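Local atomic coordinates of TarM (Staphylococcus aureus subsp. aureus 21178, PDB entry 4X7R), a protein that belongs to the GT-B clan of glycosyltransferases and carries a long antiparallel sheet in addition to the two parallel sheets of that fold. Residues Q75-K80 against Y174-R179; S93-N98 against I132-D137; S109-I114 against Y119-R124. The protein carries 1 engineered substitution. One frame throughout, in Å; residues are numbered along the deposited sequence.

Contact 1. Residues Q75-K80 against Y174-R179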
loop_
_atom_site.group_PDB
_atom_site.type_symbol
_atom_site.label_atom_id
_atom_site.label_comp_id
_atom_site.label_asym_id
_atom_site.label_seq_id
_atom_site.Cartn_x
_atom_site.Cartn_y
_atom_site.Cartn_z
ATOM N N GLN A 75 9.485 9.471 19.845
ATOM C CA GLN A 75 10.354 10.646 19.777
ATOM C C GLN A 75 10.263 11.473 21.041
ATOM O O GLN A 75 11.299 11.897 21.535
ATOM C CB GLN A 75 10.052 11.473 18.539
ATOM C CG GLN A 75 10.693 10.914 17.264
ATOM C CD GLN A 75 10.074 11.414 15.959
ATOM O OE1 GLN A 75 9.197 12.297 15.918
ATOM N NE2 GLN A 75 10.515 10.828 14.853
ATOM N N ILE A 76 9.058 11.645 21.620
ATOM C CA ILE A 76 8.864 12.353 22.904
ATOM C C ILE A 76 9.588 11.566 24.006
ATOM O O ILE A 76 10.336 12.142 24.776
ATOM C CB ILE A 76 7.355 12.577 23.222
ATOM C CG1 ILE A 76 6.730 13.578 22.220
ATOM C CG2 ILE A 76 7.150 13.076 24.658
ATOM C CD1 ILE A 76 5.205 13.391 22.015
ATOM N N SER A 77 9.424 10.234 24.011
ATOM C CA SER A 77 10.048 9.322 24.968
ATOM C C SER A 77 11.573 9.369 24.916
ATOM O O SER A 77 12.201 9.391 25.963
ATOM C CB SER A 77 9.557 7.900 24.726
ATOM O OG SER A 77 9.995 7.037 25.760
ATOM N N ASN A 78 12.160 9.362 23.712
ATOM C CA ASN A 78 13.614 9.458 23.478
ATOM C C ASN A 78 14.237 10.665 24.192
ATOM O O ASN A 78 15.332 10.550 24.722
ATOM C CB ASN A 78 13.916 9.580 21.977
ATOM C CG ASN A 78 13.657 8.324 21.168
ATOM O OD1 ASN A 78 13.615 7.218 21.670
ATOM N ND2 ASN A 78 13.541 8.472 19.877
ATOM N N ASN A 79 13.531 11.811 24.207
ATOM C CA ASN A 79 13.955 13.060 24.851
ATOM C C ASN A 79 13.952 13.024 26.362
ATOM O O ASN A 79 14.591 13.879 26.981
ATOM C CB ASN A 79 13.067 14.214 24.378
ATOM C CG ASN A 79 13.327 14.630 22.965
ATOM O OD1 ASN A 79 14.456 14.538 22.470
ATOM N ND2 ASN A 79 12.273 15.087 22.281
ATOM N N LYS A 80 13.231 12.069 26.968
ATOM C CA LYS A 80 13.120 11.929 28.431
ATOM C C LYS A 80 14.408 11.434 29.128
ATOM O O LYS A 80 14.651 11.766 30.287
ATOM C CB LYS A 80 11.899 11.051 28.772
ATOM C CG LYS A 80 11.690 10.678 30.244
ATOM C CD LYS A 80 10.810 11.663 31.003
ATOM C CE LYS A 80 10.243 11.061 32.273
ATOM N NZ LYS A 80 9.199 10.022 32.003
ATOM N N TYR A 174 13.403 2.344 26.838
ATOM C CA TYR A 174 12.382 2.675 27.841
ATOM C C TYR A 174 10.963 2.456 27.287
ATOM O O TYR A 174 10.694 2.847 26.150
ATOM C CB TYR A 174 12.537 4.135 28.318
ATOM C CG TYR A 174 13.839 4.399 29.043
ATOM C CD1 TYR A 174 13.959 4.172 30.413
ATOM C CD2 TYR A 174 14.957 4.851 28.358
ATOM C CE1 TYR A 174 15.159 4.415 31.083
ATOM C CE2 TYR A 174 16.166 5.055 29.007
ATOM C CZ TYR A 174 16.259 4.867 30.373
ATOM O OH TYR A 174 17.462 5.128 30.984
ATOM N N PRO A 175 10.021 1.924 28.081
ATOM C CA PRO A 175 8.634 1.765 27.571
ATOM C C PRO A 175 7.927 3.102 27.439
ATOM O O PRO A 175 8.087 3.947 28.321
ATOM C CB PRO A 175 7.941 0.900 28.631
ATOM C CG PRO A 175 8.781 1.086 29.879
ATOM C CD PRO A 175 10.171 1.417 29.466
ATOM N N TYR A 176 7.148 3.298 26.338
ATOM C CA TYR A 176 6.453 4.564 26.086
ATOM C C TYR A 176 4.960 4.402 25.861
ATOM O O TYR A 176 4.205 5.361 26.040
ATOM C CB TYR A 176 7.151 5.419 24.977
ATOM C CG TYR A 176 7.171 4.784 23.599
ATOM C CD1 TYR A 176 8.145 3.851 23.252
ATOM C CD2 TYR A 176 6.182 5.072 22.660
ATOM C CE1 TYR A 176 8.171 3.265 21.990
ATOM C CE2 TYR A 176 6.187 4.476 21.396
ATOM C CZ TYR A 176 7.172 3.555 21.076
ATOM O OH TYR A 176 7.219 2.967 19.837
ATOM N N ILE A 177 4.543 3.181 25.476
ATOM C CA ILE A 177 3.160 2.763 25.240
ATOM C C ILE A 177 3.035 1.308 25.711
ATOM O O ILE A 177 3.916 0.494 25.413
ATOM C CB ILE A 177 2.718 2.896 23.731
ATOM C CG1 ILE A 177 2.563 4.351 23.310
ATOM C CG2 ILE A 177 1.394 2.137 23.456
ATOM C CD1 ILE A 177 2.243 4.552 21.864
ATOM N N SER A 178 1.930 0.989 26.434
ATOM C CA SER A 178 1.549 -0.355 26.878
ATOM C C SER A 178 0.081 -0.487 26.498
ATOM O O SER A 178 -0.640 0.509 26.545
ATOM C CB SER A 178 1.727 -0.544 28.386
ATOM O OG SER A 178 0.874 0.326 29.103
ATOM N N ARG A 179 -0.343 -1.660 26.040
ATOM C CA ARG A 179 -1.729 -1.818 25.588
ATOM C C ARG A 179 -2.228 -3.234 25.660
ATOM O O ARG A 179 -1.451 -4.188 25.468
ATOM C CB ARG A 179 -1.921 -1.270 24.157
ATOM C CG ARG A 179 -1.261 -2.104 23.070
ATOM C CD ARG A 179 -1.028 -1.257 21.840
ATOM N NE ARG A 179 -0.664 -2.100 20.705
ATOM C CZ ARG A 179 -0.826 -1.749 19.443
ATOM N NH1 ARG A 179 -1.331 -0.564 19.140
ATOM N NH2 ARG A 179 -0.476 -2.575 18.472
HETATM O O HOH W 1 8.952 6.687 28.359
#

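Contact 2. Residues S93-N98 against I132-D137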
loop_
_atom_site.group_PDB
_atom_site.type_symbol
_atom_site.label_atom_id
_atom_site.label_comp_id
_atom_site.label_asym_id
_atom_site.label_seq_id
_atom_site.Cartn_x
_atom_site.Cartn_y
_atom_site.Cartn_z
ATOM N N SER A 93 19.437 -10.600 30.911
ATOM C CA SER A 93 20.686 -11.349 31.089
ATOM C C SER A 93 20.641 -12.218 32.344
ATOM O O SER A 93 21.126 -13.346 32.303
ATOM C CB SER A 93 21.879 -10.402 31.199
ATOM O OG SER A 93 21.937 -9.504 30.103
ATOM N N GLU A 94 20.076 -11.692 33.454
ATOM C CA GLU A 94 19.984 -12.413 34.733
ATOM C C GLU A 94 19.094 -13.637 34.655
ATOM O O GLU A 94 19.394 -14.638 35.294
ATOM C CB GLU A 94 19.527 -11.500 35.888
ATOM C CG GLU A 94 20.573 -10.518 36.412
ATOM C CD GLU A 94 21.948 -11.047 36.787
ATOM O OE1 GLU A 94 22.034 -12.150 37.377
ATOM O OE2 GLU A 94 22.943 -10.337 36.511
ATOM N N ARG A 95 18.012 -13.568 33.860
ATOM C CA ARG A 95 17.062 -14.667 33.663
ATOM C C ARG A 95 17.682 -15.815 32.870
ATOM O O ARG A 95 17.186 -16.941 32.941
ATOM C CB ARG A 95 15.782 -14.167 32.977
ATOM C CG ARG A 95 15.002 -13.173 33.824
ATOM C CD ARG A 95 13.908 -12.508 33.028
ATOM N NE ARG A 95 12.795 -13.419 32.764
ATOM C CZ ARG A 95 11.646 -13.049 32.215
ATOM N NH1 ARG A 95 11.448 -11.786 31.860
ATOM N NH2 ARG A 95 10.687 -13.938 32.012
ATOM N N LEU A 96 18.751 -15.527 32.106
ATOM C CA LEU A 96 19.479 -16.514 31.311
ATOM C C LEU A 96 20.750 -16.984 32.037
ATOM O O LEU A 96 21.434 -17.885 31.554
ATOM C CB LEU A 96 19.808 -15.956 29.918
ATOM C CG LEU A 96 18.614 -15.690 28.994
ATOM C CD1 LEU A 96 19.000 -14.756 27.867
ATOM C CD2 LEU A 96 18.037 -16.978 28.448
ATOM N N LYS A 97 21.059 -16.371 33.199
ATOM C CA LYS A 97 22.212 -16.739 34.016
ATOM C C LYS A 97 21.892 -18.062 34.713
ATOM O O LYS A 97 20.754 -18.279 35.152
ATOM C CB LYS A 97 22.544 -15.638 35.040
ATOM C CG LYS A 97 23.990 -15.665 35.519
ATOM C CD LYS A 97 24.219 -14.722 36.698
ATOM C CE LYS A 97 25.516 -15.016 37.410
ATOM N NZ LYS A 97 25.761 -14.063 38.524
ATOM N N ASN A 98 22.889 -18.951 34.781
ATOM C CA ASN A 98 22.773 -20.281 35.377
ATOM C C ASN A 98 21.766 -21.186 34.628
ATOM O O ASN A 98 20.883 -21.802 35.234
ATOM C CB ASN A 98 22.565 -20.229 36.909
ATOM C CG ASN A 98 23.751 -19.676 37.681
ATOM O OD1 ASN A 98 24.922 -19.942 37.369
ATOM N ND2 ASN A 98 23.473 -18.921 38.739
ATOM N N ILE A 132 13.448 -13.200 21.866
ATOM C CA ILE A 132 13.691 -13.974 23.094
ATOM C C ILE A 132 12.336 -14.305 23.686
ATOM O O ILE A 132 11.628 -13.401 24.131
ATOM C CB ILE A 132 14.641 -13.323 24.137
ATOM C CG1 ILE A 132 16.004 -12.943 23.538
ATOM C CG2 ILE A 132 14.811 -14.230 25.368
ATOM C CD1 ILE A 132 16.933 -12.155 24.525
ATOM N N ASP A 133 11.956 -15.593 23.634
ATOM C CA ASP A 133 10.707 -16.096 24.192
ATOM C C ASP A 133 11.008 -16.693 25.552
ATOM O O ASP A 133 11.914 -17.518 25.668
ATOM C CB ASP A 133 10.070 -17.146 23.268
ATOM C CG ASP A 133 9.532 -16.601 21.971
ATOM O OD1 ASP A 133 9.682 -15.384 21.730
ATOM O OD2 ASP A 133 8.934 -17.385 21.200
ATOM N N PHE A 134 10.306 -16.224 26.595
ATOM C CA PHE A 134 10.472 -16.745 27.944
ATOM C C PHE A 134 9.337 -17.676 28.275
ATOM O O PHE A 134 8.210 -17.490 27.813
ATOM C CB PHE A 134 10.619 -15.636 28.991
ATOM C CG PHE A 134 12.006 -15.051 29.075
ATOM C CD1 PHE A 134 13.049 -15.771 29.650
ATOM C CD2 PHE A 134 12.266 -13.762 28.614
ATOM C CE1 PHE A 134 14.334 -15.227 29.727
ATOM C CE2 PHE A 134 13.548 -13.212 28.708
ATOM C CZ PHE A 134 14.574 -13.943 29.263
ATOM N N PHE A 135 9.649 -18.702 29.047
ATOM C CA PHE A 135 8.715 -19.756 29.426
ATOM C C PHE A 135 8.558 -19.886 30.922
ATOM O O PHE A 135 9.469 -19.533 31.677
ATOM C CB PHE A 135 9.174 -21.104 28.834
ATOM C CG PHE A 135 9.092 -21.127 27.333
ATOM C CD1 PHE A 135 10.092 -20.556 26.556
ATOM C CD2 PHE A 135 8.021 -21.732 26.688
ATOM C CE1 PHE A 135 9.992 -20.541 25.161
ATOM C CE2 PHE A 135 7.934 -21.733 25.296
ATOM C CZ PHE A 135 8.916 -21.128 24.543
ATOM N N LYS A 136 7.378 -20.370 31.340
ATOM C CA LYS A 136 7.030 -20.676 32.732
ATOM C C LYS A 136 6.106 -21.887 32.679
ATOM O O LYS A 136 5.074 -21.857 31.993
ATOM C CB LYS A 136 6.393 -19.479 33.463
ATOM C CG LYS A 136 6.201 -19.711 34.958
ATOM C CD LYS A 136 5.665 -18.480 35.671
ATOM C CE LYS A 136 5.479 -18.739 37.147
ATOM N NZ LYS A 136 4.933 -17.548 37.849
ATOM N N ASP A 137 6.542 -22.985 33.333
ATOM C CA ASP A 137 5.864 -24.276 33.378
ATOM C C ASP A 137 5.543 -24.789 31.964
ATOM O O ASP A 137 4.409 -25.161 31.663
ATOM C CB ASP A 137 4.683 -24.272 34.379
ATOM C CG ASP A 137 5.131 -24.446 35.833
ATOM O OD1 ASP A 137 5.798 -23.523 36.373
ATOM O OD2 ASP A 137 4.859 -25.526 36.417
#

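Contact 3. Residues S109-I114 against Y119-R124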
loop_
_atom_site.group_PDB
_atom_site.type_symbol
_atom_site.label_atom_id
_atom_site.label_comp_id
_atom_site.label_asym_id
_atom_site.label_seq_id
_atom_site.Cartn_x
_atom_site.Cartn_y
_atom_site.Cartn_z
ATOM N N SER A 109 18.605 -21.225 19.702
ATOM C CA SER A 109 19.065 -21.905 20.918
ATOM C C SER A 109 17.985 -21.948 22.001
ATOM O O SER A 109 17.096 -21.096 22.017
ATOM C CB SER A 109 20.343 -21.266 21.456
ATOM O OG SER A 109 21.439 -21.495 20.587
ATOM N N ARG A 110 18.068 -22.948 22.904
ATOM C CA ARG A 110 17.147 -23.114 24.034
ATOM C C ARG A 110 17.899 -23.091 25.349
ATOM O O ARG A 110 19.081 -23.442 25.388
ATOM C CB ARG A 110 16.260 -24.354 23.893
ATOM C CG ARG A 110 15.164 -24.184 22.853
ATOM C CD ARG A 110 14.417 -25.487 22.605
ATOM N NE ARG A 110 13.407 -25.335 21.557
ATOM C CZ ARG A 110 13.643 -25.484 20.257
ATOM N NH1 ARG A 110 14.857 -25.807 19.827
ATOM N NH2 ARG A 110 12.671 -25.301 19.376
ATOM N N TYR A 111 17.242 -22.603 26.415
ATOM C CA TYR A 111 17.873 -22.441 27.727
ATOM C C TYR A 111 17.075 -23.130 28.810
ATOM O O TYR A 111 15.864 -22.953 28.879
ATOM C CB TYR A 111 18.133 -20.939 28.034
ATOM C CG TYR A 111 19.004 -20.282 26.984
ATOM C CD1 TYR A 111 18.463 -19.837 25.781
ATOM C CD2 TYR A 111 20.386 -20.209 27.142
ATOM C CE1 TYR A 111 19.270 -19.338 24.764
ATOM C CE2 TYR A 111 21.200 -19.677 26.143
ATOM C CZ TYR A 111 20.635 -19.238 24.958
ATOM O OH TYR A 111 21.419 -18.711 23.960
ATOM N N PHE A 112 17.755 -23.952 29.629
ATOM C CA PHE A 112 17.161 -24.760 30.697
ATOM C C PHE A 112 17.840 -24.433 32.024
ATOM O O PHE A 112 19.066 -24.410 32.066
ATOM C CB PHE A 112 17.293 -26.272 30.351
ATOM C CG PHE A 112 16.485 -26.682 29.136
ATOM C CD1 PHE A 112 16.949 -26.424 27.846
ATOM C CD2 PHE A 112 15.251 -27.307 29.277
ATOM C CE1 PHE A 112 16.175 -26.749 26.723
ATOM C CE2 PHE A 112 14.479 -27.638 28.149
ATOM C CZ PHE A 112 14.950 -27.360 26.881
ATOM N N ASP A 113 17.065 -24.169 33.099
ATOM C CA ASP A 113 17.662 -23.855 34.403
ATOM C C ASP A 113 18.338 -25.061 35.024
ATOM O O ASP A 113 17.761 -26.144 35.047
ATOM C CB ASP A 113 16.659 -23.215 35.380
ATOM C CG ASP A 113 17.269 -22.805 36.717
ATOM O OD1 ASP A 113 17.946 -21.753 36.765
ATOM O OD2 ASP A 113 17.106 -23.558 37.703
ATOM N N ILE A 114 19.567 -24.859 35.521
ATOM C CA ILE A 114 20.413 -25.862 36.158
ATOM C C ILE A 114 19.754 -26.524 37.389
ATOM O O ILE A 114 19.954 -27.720 37.600
ATOM C CB ILE A 114 21.838 -25.270 36.395
ATOM C CG1 ILE A 114 22.672 -25.365 35.097
ATOM C CG2 ILE A 114 22.583 -25.906 37.585
ATOM C CD1 ILE A 114 23.649 -24.221 34.837
ATOM N N TYR A 119 12.572 -25.528 31.015
ATOM C CA TYR A 119 12.729 -24.696 29.827
ATOM C C TYR A 119 12.460 -23.216 30.196
ATOM O O TYR A 119 11.337 -22.873 30.572
ATOM C CB TYR A 119 11.708 -25.211 28.803
ATOM C CG TYR A 119 11.739 -24.625 27.412
ATOM C CD1 TYR A 119 12.917 -24.115 26.869
ATOM C CD2 TYR A 119 10.618 -24.690 26.588
ATOM C CE1 TYR A 119 12.954 -23.615 25.567
ATOM C CE2 TYR A 119 10.651 -24.213 25.279
ATOM C CZ TYR A 119 11.821 -23.678 24.772
ATOM O OH TYR A 119 11.839 -23.222 23.478
ATOM N N ILE A 120 13.512 -22.373 30.147
ATOM C CA ILE A 120 13.490 -20.940 30.490
ATOM C C ILE A 120 13.265 -20.072 29.241
ATOM O O ILE A 120 12.341 -19.250 29.216
ATOM C CB ILE A 120 14.790 -20.518 31.269
ATOM C CG1 ILE A 120 15.045 -21.362 32.544
ATOM C CG2 ILE A 120 14.850 -19.015 31.563
ATOM C CD1 ILE A 120 13.871 -21.440 33.623
ATOM N N ALA A 121 14.133 -20.226 28.226
ATOM C CA ALA A 121 14.022 -19.402 27.031
ATOM C C ALA A 121 14.332 -20.068 25.713
ATOM O O ALA A 121 15.023 -21.078 25.647
ATOM C CB ALA A 121 14.858 -18.134 27.184
ATOM N N TYR A 122 13.824 -19.448 24.661
ATOM C CA TYR A 122 14.044 -19.757 23.266
ATOM C C TYR A 122 14.536 -18.447 22.631
ATOM O O TYR A 122 13.862 -17.414 22.743
ATOM C CB TYR A 122 12.734 -20.216 22.610
ATOM C CG TYR A 122 12.809 -20.349 21.108
ATOM C CD1 TYR A 122 13.204 -21.545 20.513
ATOM C CD2 TYR A 122 12.423 -19.301 20.275
ATOM C CE1 TYR A 122 13.249 -21.680 19.125
ATOM C CE2 TYR A 122 12.470 -19.423 18.889
ATOM C CZ TYR A 122 12.885 -20.615 18.319
ATOM O OH TYR A 122 12.923 -20.738 16.953
ATOM N N ILE A 123 15.712 -18.487 21.982
ATOM C CA ILE A 123 16.279 -17.330 21.279
ATOM C C ILE A 123 16.476 -17.680 19.803
ATOM O O ILE A 123 17.084 -18.709 19.500
ATOM C CB ILE A 123 17.583 -16.774 21.933
ATOM C CG1 ILE A 123 17.380 -16.478 23.447
ATOM C CG2 ILE A 123 18.086 -15.529 21.157
ATOM C CD1 ILE A 123 18.554 -15.931 24.195
ATOM N N ARG A 124 15.968 -16.827 18.899
ATOM C CA ARG A 124 16.113 -16.977 17.454
ATOM C C ARG A 124 16.729 -15.687 16.879
ATOM O O ARG A 124 16.083 -14.634 16.875
ATOM C CB ARG A 124 14.756 -17.315 16.797
ATOM C CG ARG A 124 14.806 -17.611 15.295
ATOM C CD ARG A 124 13.535 -17.163 14.569
ATOM N NE ARG A 124 12.322 -17.770 15.134
ATOM C CZ ARG A 124 11.137 -17.172 15.209
ATOM N NH1 ARG A 124 10.976 -15.939 14.744
ATOM N NH2 ARG A 124 10.101 -17.801 15.753
#

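Contact 1. Residues Q75-K80 against Y174-R179
Ser77 OG has two hydrogen-bond partners: a water that donates to it at 2.8 Å, and Asp170 OD2 from the loop just before strand 175-182. The same water donates to Pro175 O at 2.9 Å and so bridges helix 69-78 to the start of that strand, although no direct hydrogen bond joins the two segments. Placing OG anti to the backbone N (chi1 -171°) turns the serine hydroxyl to the strand, 3.4 Å from Tyr176 CB, while Ser77 CB lies 3.5 Å from that same methylene. Serine suits a gap this narrow, since helix and strand come as close as 6.1 Å between Ser77 CA and Tyr176 CA. The Tyr176 ring stands on a chi1 of 64°, between its backbone N and carbonyl carbon, and is carried away from Ser77 toward Phe73 and Lys74, one turn earlier in the helix. Tyr174 is anchored separately, its OH bonded to Lys83 O and its ring stacked on His81. The water gives one hydrogen to each side, so the serine hydroxyl accepts from it and keeps its own proton for another partner, consistent with a bond to the Asp170 carboxylate.

Contact 2. Residues S93-N98 against I132-D137
Arg95 lays its guanidinium flat on one face of the Phe134 ring, with centres 3.8 Å apart and planes only 13° from parallel, a stacked cation-pi pair. It joins helix 86-95 to strand 129-136 of the long antiparallel sheet. Arg95 CZ sits over the middle of the ring, and NH2 reaches back along the phenylalanine to within 3.4 Å of CG and 3.5 Å of CB. The aliphatic part of the arginine shares in the contact, since Arg95 CB lies 3.7 Å from Phe134 CE1. A bend in the chain at chi3 (73°) lets CB and the guanidinium both meet the same ring. Leu96, the other residue of 93-98 to touch Phe134, approaches the ring obliquely, its CD2 stopping 4.3 Å from Phe134 CE1. Arginine suits the place because it offers a flat, charged surface to the aromatic electrons while its N-H edges remain available for polar partners. One of these is Glu142 on the adjacent strand 139-147, whose OE2 forms a salt bridge with Arg95 NH1 and helps to fix how the plane is turned. The carboxylate probably also balances the charge above the ring. Leu96 is placed in turn by Ala121 and Ile123 of strand 119-126, on which its side chain packs, and its carbonyl O accepts a hydrogen bond from Thr99 OG1.

Contact 3. Residues S109-I114 against Y119-R124
Arg110 crosses Tyr119 at a slant, starting from its first side-chain carbon: Arg110 CB lies 3.8 Å from Tyr119 CE1, and Arg110 CG comes closer to the same carbon, at 3.5 Å. The chain is extended from CG to NE, carrying CD past the phenol oxygen and placing NE 3.3 Å from Tyr119 OH in a weak, strongly bent hydrogen bond. Beyond it one face of the guanidinium lies against Tyr122 CD1 and CE1, which sit toward the margin of that face; NH2 is 3.7 Å from Tyr122 CE1, and the two planes are 57° apart, too inclined to stack. NH1 ends in a salt bridge to Glu104. A long arginine suits this partly exposed face, because its methylenes can lie against aromatic carbon while its charge reaches an acid.

The backbones beneath form the antiparallel hairpin of strands 108-113 and 119-126, interrupted by a classic beta bulge. Tyr111 O accepts two N-H groups, Ile120 N at 2.7 Å and Ala121 N at 3.3 Å, so that Ile120 is the extra residue and Phe112 pairs with Tyr119. Tyr119 has its CG anti to the backbone N (chi1 -174°), which lays its ring beside both Arg110 and Phe112. The phenylalanine and tyrosine rings are nearly parallel, at 19°, but strongly offset, with little of one over the other and centroids 5.2 Å from each other.

On the opposite face, Tyr111 presses CE1 against Ile123 CD1 at 3.5 Å, and Tyr111 CD1 also packs on the Ala121 methyl. Leu96 packs over all three. Ile120, displaced by the bulge, sets its CD1 against Asp113 CB, while Asp113 OD2 accepts from Thr116 N and pairs with Thr115 OG1 in the turn.

How the contacts relate
All three contacts involve the same antiparallel sheet, but at different places. Contacts 1 and 2 are partly buried and each sets a helix against it, using helices that follow one another in the chain; their centres are 25 Å apart and they do not touch. Contact 1 relies on a water and a small hydroxyl in a close approach, whereas contact 2 spans a wider gap with long, flat side chains. Contact 3, at the surface, lies within the sheet and combines backbone hydrogen bonds with side-chain packing on both faces. Its strand 119-126 neighbours strand 129-136 of contact 2, to which it is probably bonded through Phe135 N to Ile120 O and Asp133 N to Tyr122 O.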